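Local atomic coordinates of avirulence protein AVRPPH3 (Pseudomonas syringae pv. phaseolicola, PDB entry 1UKF), a protein that acts as a papain-like cysteine protease of the peptidase C58 family, cleaves itself, and is needed as an avirulence factor during infection of bean and Arabidopsis. Residues Ser6-Arg10 with Asp33-Arg37; Ser22-Leu26 with Ala133-Ser137; Ser102-Gly106 with Ile164-Asp169; Arg118-Leu124 with Cys180-Val186. One frame throughout, in Å; residues are numbered along the deposited sequence.

Interaction 1 (Ser6-Arg10 with Asp33-Arg37); sequences SVASR and DAESR
The Arg10 guanidinium meets the Glu35 carboxylate at its edge, with OE1 and a bridging water both near the guanidinium plane. The two planar groups are turned 51° from each other. The salt bridge is long, with Arg10 NH2 3.7 Å from Glu35 OE1. The water fills in: it accepts from Arg10 NH2 and donates to Glu35 OE1 and to Ser9 O. Arg10 NE also donates to Ser9 O, at 3.1 Å. The bends at chi2 (74°) and chi3 (59°) turn the chain back toward the preceding residue, which lets NE reach that oxygen. Its NH1 forms salt bridges with Asp39 and Asp42, so Glu35 is one of several acids around it. The contact sets the edge strand 6-9 of the papain-like sheet against the start of helix 34-41. Val7 and Ala8 form a classic beta bulge opposite Glu152 of the neighbouring strand. Asp33 caps the helix, and with Ser36 it makes a capping box. Beside the charged groups the packing is apolar. Ala34 CB sits 3.5 Å from Val7 CG2 and 3.6 Å from Ala8 CB. The other carboxylate oxygen, Glu35 OE2, lies 2.8 Å from Val7 O; both are acceptors and do not bond.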
# COMPACT_ATOMS: atom_id res chain seq x y z
N SER A 6 11.01 1.13 11.03
CA SER A 6 11.06 -0.25 10.56
C SER A 6 10.88 -1.28 11.66
O SER A 6 11.53 -1.20 12.71
CB SER A 6 12.39 -0.51 9.85
OG SER A 6 12.49 -1.87 9.47
N VAL A 7 9.99 -2.24 11.44
CA VAL A 7 9.78 -3.31 12.42
C VAL A 7 10.15 -4.67 11.82
O VAL A 7 10.45 -5.61 12.54
CB VAL A 7 8.33 -3.35 12.95
CG1 VAL A 7 8.08 -2.15 13.85
CG2 VAL A 7 7.33 -3.38 11.81
N ALA A 8 10.13 -4.76 10.49
CA ALA A 8 10.50 -5.99 9.80
C ALA A 8 10.90 -5.66 8.37
O ALA A 8 10.06 -5.56 7.47
CB ALA A 8 9.33 -6.97 9.81
N SER A 9 12.20 -5.47 8.16
CA SER A 9 12.74 -5.15 6.85
C SER A 9 12.75 -6.38 5.96
O SER A 9 13.22 -7.45 6.37
CB SER A 9 14.16 -4.60 7.00
OG SER A 9 14.72 -4.30 5.73
N ARG A 10 12.24 -6.25 4.74
CA ARG A 10 12.20 -7.36 3.81
C ARG A 10 11.74 -6.90 2.43
O ARG A 10 10.63 -6.38 2.29
CB ARG A 10 11.25 -8.45 4.31
CG ARG A 10 11.57 -9.86 3.79
CD ARG A 10 12.82 -10.42 4.49
NE ARG A 10 12.61 -10.48 5.93
CZ ARG A 10 11.96 -11.45 6.56
NH1 ARG A 10 11.45 -12.47 5.87
NH2 ARG A 10 11.77 -11.39 7.87
N ASP A 33 3.42 -11.54 14.23
CA ASP A 33 4.10 -10.26 14.40
C ASP A 33 4.66 -9.83 13.05
O ASP A 33 4.54 -10.55 12.06
CB ASP A 33 5.21 -10.35 15.45
CG ASP A 33 6.13 -11.54 15.24
OD1 ASP A 33 6.55 -11.79 14.10
OD2 ASP A 33 6.44 -12.23 16.24
N ALA A 34 5.27 -8.65 13.01
CA ALA A 34 5.82 -8.13 11.76
C ALA A 34 6.77 -9.10 11.08
O ALA A 34 6.70 -9.30 9.86
CB ALA A 34 6.51 -6.80 12.01
N GLU A 35 7.67 -9.71 11.85
CA GLU A 35 8.64 -10.65 11.30
C GLU A 35 7.97 -11.86 10.66
O GLU A 35 8.34 -12.27 9.56
CB GLU A 35 9.61 -11.13 12.39
CG GLU A 35 10.47 -10.03 12.98
CD GLU A 35 11.37 -9.37 11.95
OE1 GLU A 35 12.14 -10.09 11.29
OE2 GLU A 35 11.29 -8.14 11.80
N SER A 36 6.99 -12.44 11.35
CA SER A 36 6.31 -13.61 10.81
C SER A 36 5.49 -13.24 9.58
O SER A 36 5.32 -14.05 8.68
CB SER A 36 5.43 -14.28 11.87
OG SER A 36 4.37 -13.45 12.29
N ARG A 37 4.99 -12.00 9.53
CA ARG A 37 4.21 -11.57 8.37
C ARG A 37 5.13 -11.44 7.16
O ARG A 37 4.76 -11.80 6.05
CB ARG A 37 3.50 -10.24 8.65
CG ARG A 37 2.33 -10.38 9.62
CD ARG A 37 1.46 -9.14 9.66
NE ARG A 37 2.03 -8.03 10.42
CZ ARG A 37 2.02 -7.95 11.74
NH1 ARG A 37 1.47 -8.91 12.47
NH2 ARG A 37 2.53 -6.88 12.34
O HOH W 1 13.29 -8.95 8.57

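Interaction 2 (Ser22-Leu26 with Ala133-Ser137); sequences STEWL and AIACS
Ala135 and Ser22 meet side chain to side chain, with their CB atoms 3.9 Å apart, and Trp25 packs beside them. These three have the most surface buried here. The Ala135 methyl points at the helix. It rests 3.6 Å from Ser22 O and against Leu26 CG, and Trp25 CE3 approaches it from another direction at 3.8 Å. Three residues of one helical turn thus touch this one methyl. Ser22 OG reaches the strand backbone and lies 3.3 Å from Ile134 CA. Its hydrogen bond goes back to Cys18 O within its own helix. Trp25 CG stands anti to the backbone N (chi1 -179°), and this carries the six-membered ring along the strand. CZ3 touches Cys136 CA at 3.7 Å. CH2 comes to 3.9 Å from Ser137 N, which lies at the ring edge, near its plane. The indole NE1 bonds to Glu152, and Phe146 stacks on the ring. Leu26 CD2 lies 3.5 Å from Cys136 O. No hydrogen bond joins the two segments. Over 22-26 and 133-137 the helix and strand axes run nearly parallel, 13° apart, and approach to 7.6 Å. This is the core of a papain-like fold: the helix that begins at the active-site Cys18 lies against the sheet strand that carries the active-site His132.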
# COMPACT_ATOMS: atom_id res chain seq x y z
N SER A 22 0.41 -6.55 -1.26
CA SER A 22 -0.15 -5.58 -0.34
C SER A 22 -1.53 -6.03 0.14
O SER A 22 -1.87 -5.87 1.31
CB SER A 22 -0.24 -4.20 -0.99
OG SER A 22 1.06 -3.68 -1.20
N THR A 23 -2.32 -6.60 -0.77
CA THR A 23 -3.64 -7.07 -0.39
C THR A 23 -3.53 -8.29 0.51
O THR A 23 -4.29 -8.42 1.48
CB THR A 23 -4.50 -7.38 -1.64
OG1 THR A 23 -4.62 -6.20 -2.43
CG2 THR A 23 -5.90 -7.83 -1.23
N GLU A 24 -2.58 -9.18 0.23
CA GLU A 24 -2.38 -10.36 1.08
C GLU A 24 -1.98 -9.88 2.47
O GLU A 24 -2.45 -10.42 3.48
CB GLU A 24 -1.29 -11.26 0.48
CG GLU A 24 -0.87 -12.46 1.35
CD GLU A 24 -1.96 -13.50 1.55
OE1 GLU A 24 -3.02 -13.43 0.88
OE2 GLU A 24 -1.75 -14.41 2.38
N TRP A 25 -1.14 -8.85 2.54
CA TRP A 25 -0.73 -8.32 3.84
C TRP A 25 -1.96 -7.78 4.58
O TRP A 25 -2.11 -7.99 5.78
CB TRP A 25 0.30 -7.20 3.67
CG TRP A 25 0.77 -6.63 4.99
CD1 TRP A 25 1.78 -7.10 5.78
CD2 TRP A 25 0.23 -5.48 5.66
NE1 TRP A 25 1.90 -6.32 6.91
CE2 TRP A 25 0.96 -5.32 6.86
CE3 TRP A 25 -0.80 -4.58 5.37
CZ2 TRP A 25 0.70 -4.29 7.76
CZ3 TRP A 25 -1.06 -3.55 6.26
CH2 TRP A 25 -0.31 -3.41 7.45
N LEU A 26 -2.84 -7.08 3.86
CA LEU A 26 -4.04 -6.53 4.48
C LEU A 26 -4.88 -7.64 5.10
O LEU A 26 -5.40 -7.49 6.21
CB LEU A 26 -4.88 -5.76 3.46
CG LEU A 26 -4.43 -4.34 3.12
CD1 LEU A 26 -5.29 -3.77 2.00
CD2 LEU A 26 -4.52 -3.45 4.36
N ALA A 133 2.07 -0.19 -5.39
CA ALA A 133 1.09 -0.37 -4.34
C ALA A 133 1.68 -0.74 -2.99
O ALA A 133 2.63 -1.53 -2.91
CB ALA A 133 0.08 -1.42 -4.76
N ILE A 134 1.13 -0.15 -1.94
CA ILE A 134 1.52 -0.44 -0.57
C ILE A 134 0.22 -0.54 0.22
O ILE A 134 -0.86 -0.30 -0.32
CB ILE A 134 2.44 0.67 0.02
CG1 ILE A 134 1.70 2.02 0.08
CG2 ILE A 134 3.71 0.79 -0.81
CD1 ILE A 134 2.51 3.13 0.73
N ALA A 135 0.30 -0.90 1.49
CA ALA A 135 -0.90 -1.02 2.30
C ALA A 135 -0.66 -0.58 3.72
O ALA A 135 0.47 -0.49 4.18
CB ALA A 135 -1.40 -2.48 2.28
N CYS A 136 -1.74 -0.28 4.43
CA CYS A 136 -1.62 0.13 5.82
C CYS A 136 -2.89 -0.21 6.58
O CYS A 136 -3.97 -0.36 6.01
CB CYS A 136 -1.29 1.63 5.93
SG CYS A 136 -2.49 2.76 5.20
N SER A 137 -2.73 -0.37 7.89
CA SER A 137 -3.83 -0.70 8.77
C SER A 137 -3.58 -0.03 10.11
O SER A 137 -2.47 -0.09 10.64
CB SER A 137 -3.91 -2.22 8.96
OG SER A 137 -4.93 -2.56 9.88

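Interaction 3 (Ser102-Gly106 with Ile164-Asp169); sequences SAQLG and IKGLID
Lys165 runs out straight from the helix and then bends at its last torsion (chi4 -61°), which turns NZ toward Ser102. The Ser102 hydroxyl lies between its own backbone N and carbonyl carbon (chi1 59°), facing both Lys165 and Asp169. Ser102 OG donates to Asp169 OD1 at 2.8 Å. It also accepts a weak bond from Lys165 NZ at 2.9 Å. Asp169 OD2 accepts a hydrogen bond from Lys165 NZ at 2.8 Å, part of a salt bridge between residues one helical turn apart. Both carboxylate oxygens use their syn lone pairs. Three polar groups therefore close a small ring, and the salt bridge probably helps to fix the serine. The methylenes of Lys165 lie across the helix start, with CE 3.6 Å from Ala103 CB. The segments 102-106 and 164-169, of helices 102-113 and 160-173, cross at 127° with axes 8.2 Å apart at closest. In this papain-like fold the two helices pack together beside the sheet. Where they come nearest, Gly106 faces Lys165, with CA atoms 4.6 Å apart. The glycine has no side chain, and its CA takes the Ile164 CG2 methyl at 3.8 Å. Toward the protein interior, Leu105 and Ile168 cross at about a right angle, CD2 against CD1. Ile164 also packs on Val109, Ala110 and Val113, further along the helix that starts at Ser102.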
# COMPACT_ATOMS: atom_id res chain seq x y z
N SER A 102 7.07 17.34 1.19
CA SER A 102 6.71 15.96 1.49
C SER A 102 6.03 15.87 2.85
O SER A 102 5.32 14.90 3.14
CB SER A 102 7.95 15.07 1.45
OG SER A 102 8.94 15.50 2.37
N ALA A 103 6.24 16.88 3.69
CA ALA A 103 5.62 16.89 5.01
C ALA A 103 4.12 17.11 4.84
O ALA A 103 3.32 16.49 5.53
CB ALA A 103 6.22 18.00 5.86
N GLN A 104 3.75 18.00 3.92
CA GLN A 104 2.35 18.29 3.66
C GLN A 104 1.65 17.05 3.12
O GLN A 104 0.56 16.70 3.57
CB GLN A 104 2.21 19.44 2.65
CG GLN A 104 0.77 19.84 2.38
CD GLN A 104 0.65 20.93 1.33
OE1 GLN A 104 1.23 22.00 1.46
NE2 GLN A 104 -0.11 20.65 0.27
N LEU A 105 2.27 16.40 2.15
CA LEU A 105 1.71 15.19 1.55
C LEU A 105 1.55 14.13 2.63
O LEU A 105 0.48 13.52 2.76
CB LEU A 105 2.61 14.67 0.44
CG LEU A 105 2.24 13.34 -0.21
CD1 LEU A 105 0.81 13.40 -0.73
CD2 LEU A 105 3.21 13.03 -1.35
N GLY A 106 2.61 13.92 3.41
CA GLY A 106 2.56 12.94 4.48
C GLY A 106 1.48 13.25 5.49
O GLY A 106 0.81 12.34 5.99
N ILE A 164 5.09 8.46 6.81
CA ILE A 164 4.70 8.60 5.42
C ILE A 164 5.63 9.56 4.67
O ILE A 164 6.01 9.29 3.53
CB ILE A 164 3.24 9.08 5.30
CG1 ILE A 164 2.33 8.05 5.98
CG2 ILE A 164 2.85 9.25 3.84
CD1 ILE A 164 0.87 8.45 6.04
N LYS A 165 6.01 10.67 5.31
CA LYS A 165 6.92 11.61 4.66
C LYS A 165 8.23 10.88 4.36
O LYS A 165 8.81 11.05 3.29
CB LYS A 165 7.20 12.81 5.57
CG LYS A 165 8.16 13.82 4.97
CD LYS A 165 8.43 14.98 5.92
CE LYS A 165 9.25 16.08 5.25
NZ LYS A 165 10.58 15.60 4.80
N GLY A 166 8.68 10.06 5.30
CA GLY A 166 9.91 9.31 5.11
C GLY A 166 9.84 8.40 3.90
O GLY A 166 10.82 8.27 3.15
N LEU A 167 8.70 7.76 3.69
CA LEU A 167 8.52 6.86 2.56
C LEU A 167 8.57 7.65 1.26
O LEU A 167 9.21 7.24 0.30
CB LEU A 167 7.19 6.12 2.68
CG LEU A 167 7.05 4.92 1.74
CD1 LEU A 167 8.10 3.88 2.08
CD2 LEU A 167 5.66 4.32 1.88
N ILE A 168 7.89 8.79 1.23
CA ILE A 168 7.88 9.63 0.04
C ILE A 168 9.30 10.10 -0.28
O ILE A 168 9.74 10.04 -1.43
CB ILE A 168 6.98 10.86 0.22
CG1 ILE A 168 5.53 10.42 0.42
CG2 ILE A 168 7.08 11.78 -1.00
CD1 ILE A 168 4.95 9.64 -0.74
N ASP A 169 10.02 10.56 0.74
CA ASP A 169 11.38 11.04 0.53
C ASP A 169 12.28 9.91 0.05
O ASP A 169 13.20 10.14 -0.74
CB ASP A 169 11.95 11.63 1.82
CG ASP A 169 11.24 12.90 2.25
OD1 ASP A 169 10.71 13.61 1.37
OD2 ASP A 169 11.23 13.19 3.46

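Interaction 4 (Arg118-Leu124 with Cys180-Val186); sequences RKHLLSL and CVNEFRV
Arg185 reaches along His120 and on to Arg118. Its CB lies 3.3 Å from His120 CE1. CG stays beside the same ring, 3.6 Å from CE1, and CD draws off from it. The chain is extended, with CG anti to the backbone N (chi1 -175°), and this takes the guanidinium past the imidazole. NE comes near Arg118 NE and CD. CZ, NH1 and NH2 lie over one face of the Arg118 guanidinium. The two planes are 22° apart and their centres 3.5 Å apart, a stack of like charges. Arg118 NH1 donates to the backbone O of Asp112, which helps to hold its guanidinium in place.

The backbones form an antiparallel ladder between strands 119-126 and 178-187, inside the central sheet of the papain-like fold. Leu121 and Phe184 are a hydrogen-bonded pair, as are Ser123 and Asn182. Phe184 N donates to Leu121 O at 2.9 Å. His120 with Arg185, Leu122 with Glu183, and Leu124 with Val181 are the non-hydrogen-bonded pairs. Their side chains share one face; His120, Leu122 and Glu183 there meet helix 102-113. On the other face the Phe184 ring has Leu121 O at its edge, in plane, and helix 73-84 packs there, with Phe75 edge-to-face. At the far end Leu124 CD2 meets Val181 CG2 at 3.8 Å, side by side. Leu124 also lies close to the active-site His132.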
# COMPACT_ATOMS: atom_id res chain seq x y z
N ARG A 118 -9.14 1.94 10.41
CA ARG A 118 -9.04 2.07 8.96
C ARG A 118 -7.96 1.23 8.30
O ARG A 118 -6.87 1.05 8.84
CB ARG A 118 -8.84 3.53 8.56
CG ARG A 118 -10.00 4.45 8.93
CD ARG A 118 -9.87 5.81 8.25
NE ARG A 118 -10.95 6.71 8.65
CZ ARG A 118 -11.10 7.95 8.19
NH1 ARG A 118 -10.24 8.44 7.31
NH2 ARG A 118 -12.11 8.69 8.61
N LYS A 119 -8.29 0.71 7.13
CA LYS A 119 -7.38 -0.10 6.33
C LYS A 119 -7.36 0.51 4.94
O LYS A 119 -8.39 0.95 4.44
CB LYS A 119 -7.85 -1.55 6.25
CG LYS A 119 -7.62 -2.34 7.52
CD LYS A 119 -7.84 -3.83 7.29
CE LYS A 119 -7.52 -4.63 8.54
NZ LYS A 119 -8.48 -4.34 9.64
N HIS A 120 -6.18 0.52 4.31
CA HIS A 120 -6.07 1.08 2.97
C HIS A 120 -5.08 0.36 2.09
O HIS A 120 -4.08 -0.18 2.55
CB HIS A 120 -5.56 2.53 2.99
CG HIS A 120 -6.50 3.52 3.59
ND1 HIS A 120 -7.29 4.37 2.84
CD2 HIS A 120 -6.76 3.83 4.89
CE1 HIS A 120 -7.98 5.15 3.64
NE2 HIS A 120 -7.68 4.84 4.89
N LEU A 121 -5.39 0.37 0.80
CA LEU A 121 -4.48 -0.12 -0.22
C LEU A 121 -4.12 1.27 -0.76
O LEU A 121 -5.02 2.09 -1.00
CB LEU A 121 -5.17 -0.94 -1.30
CG LEU A 121 -4.25 -1.30 -2.48
CD1 LEU A 121 -3.15 -2.24 -2.03
CD2 LEU A 121 -5.08 -1.95 -3.58
N LEU A 122 -2.84 1.56 -0.93
CA LEU A 122 -2.43 2.86 -1.45
C LEU A 122 -1.60 2.67 -2.70
O LEU A 122 -0.84 1.71 -2.82
CB LEU A 122 -1.59 3.61 -0.42
CG LEU A 122 -2.16 3.86 0.98
CD1 LEU A 122 -1.10 4.50 1.86
CD2 LEU A 122 -3.39 4.74 0.90
N SER A 123 -1.75 3.58 -3.65
CA SER A 123 -0.96 3.49 -4.87
C SER A 123 -0.11 4.74 -5.01
O SER A 123 -0.60 5.86 -4.85
CB SER A 123 -1.88 3.31 -6.09
OG SER A 123 -2.86 4.32 -6.16
N LEU A 124 1.18 4.54 -5.26
CA LEU A 124 2.11 5.64 -5.44
C LEU A 124 2.28 5.82 -6.94
O LEU A 124 2.65 4.88 -7.64
CB LEU A 124 3.47 5.33 -4.80
CG LEU A 124 3.48 4.96 -3.32
CD1 LEU A 124 4.91 4.73 -2.85
CD2 LEU A 124 2.83 6.07 -2.51
N CYS A 180 1.60 11.72 -6.96
CA CYS A 180 0.40 11.68 -6.14
C CYS A 180 0.24 10.31 -5.49
O CYS A 180 0.92 9.35 -5.85
CB CYS A 180 -0.85 11.99 -6.98
SG CYS A 180 -1.30 10.74 -8.21
N VAL A 181 -0.66 10.24 -4.52
CA VAL A 181 -0.94 9.01 -3.81
C VAL A 181 -2.44 8.78 -3.89
O VAL A 181 -3.23 9.66 -3.55
CB VAL A 181 -0.55 9.11 -2.32
CG1 VAL A 181 -0.96 7.84 -1.59
CG2 VAL A 181 0.95 9.34 -2.19
N ASN A 182 -2.84 7.60 -4.36
CA ASN A 182 -4.26 7.27 -4.43
C ASN A 182 -4.59 6.42 -3.21
O ASN A 182 -3.85 5.49 -2.87
CB ASN A 182 -4.59 6.48 -5.69
CG ASN A 182 -4.21 7.20 -6.95
OD1 ASN A 182 -4.67 8.32 -7.21
ND2 ASN A 182 -3.36 6.57 -7.75
N GLU A 183 -5.69 6.74 -2.55
CA GLU A 183 -6.10 6.01 -1.36
C GLU A 183 -7.34 5.17 -1.63
O GLU A 183 -8.33 5.67 -2.16
CB GLU A 183 -6.41 6.97 -0.22
CG GLU A 183 -5.34 7.99 0.07
CD GLU A 183 -5.80 9.04 1.07
OE1 GLU A 183 -7.00 9.02 1.44
OE2 GLU A 183 -4.98 9.88 1.48
N PHE A 184 -7.27 3.90 -1.25
CA PHE A 184 -8.41 3.00 -1.39
C PHE A 184 -8.75 2.55 0.03
O PHE A 184 -8.10 1.67 0.59
CB PHE A 184 -8.05 1.79 -2.26
CG PHE A 184 -7.68 2.17 -3.67
CD1 PHE A 184 -6.35 2.43 -4.01
CD2 PHE A 184 -8.66 2.30 -4.65
CE1 PHE A 184 -6.01 2.83 -5.30
CE2 PHE A 184 -8.33 2.70 -5.94
CZ PHE A 184 -7.01 2.96 -6.27
N ARG A 185 -9.76 3.20 0.61
CA ARG A 185 -10.20 2.90 1.96
C ARG A 185 -11.09 1.67 1.92
O ARG A 185 -12.13 1.67 1.26
CB ARG A 185 -10.96 4.09 2.54
CG ARG A 185 -11.37 3.93 3.98
CD ARG A 185 -12.03 5.21 4.47
NE ARG A 185 -12.70 5.03 5.75
CZ ARG A 185 -13.37 5.99 6.38
NH1 ARG A 185 -13.46 7.20 5.83
NH2 ARG A 185 -13.96 5.75 7.54
N VAL A 186 -10.69 0.63 2.64
CA VAL A 186 -11.44 -0.62 2.64
C VAL A 186 -11.82 -1.11 4.03
O VAL A 186 -11.24 -0.71 5.04
CB VAL A 186 -10.62 -1.74 1.94
CG1 VAL A 186 -10.18 -1.26 0.56
CG2 VAL A 186 -9.41 -2.11 2.79
O HOH W 2 -11.06 1.61 6.47

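How the interactions relate
Interactions 2 and 4 are the inner pair. Their strands 130-139 and 119-126 are neighbours in one sheet, and Ile134 O probably bonds to Leu122 N. Interaction 2 is wholly buried and rests on packing, with no hydrogen bond between its segments, while interaction 4 is a backbone ladder with charge at one end. Interactions 1 and 3 lie nearer the surface, about 21 Å apart between centres. Both add charged side chains to small apolar patches, direct in interaction 3 and partly through water in interaction 1. Arg37 of interaction 1 packs on Trp25 of interaction 2. Leu167 and Ile168 of interaction 3 reach Ile134 of interaction 2 and Val181 of interaction 4, respectively.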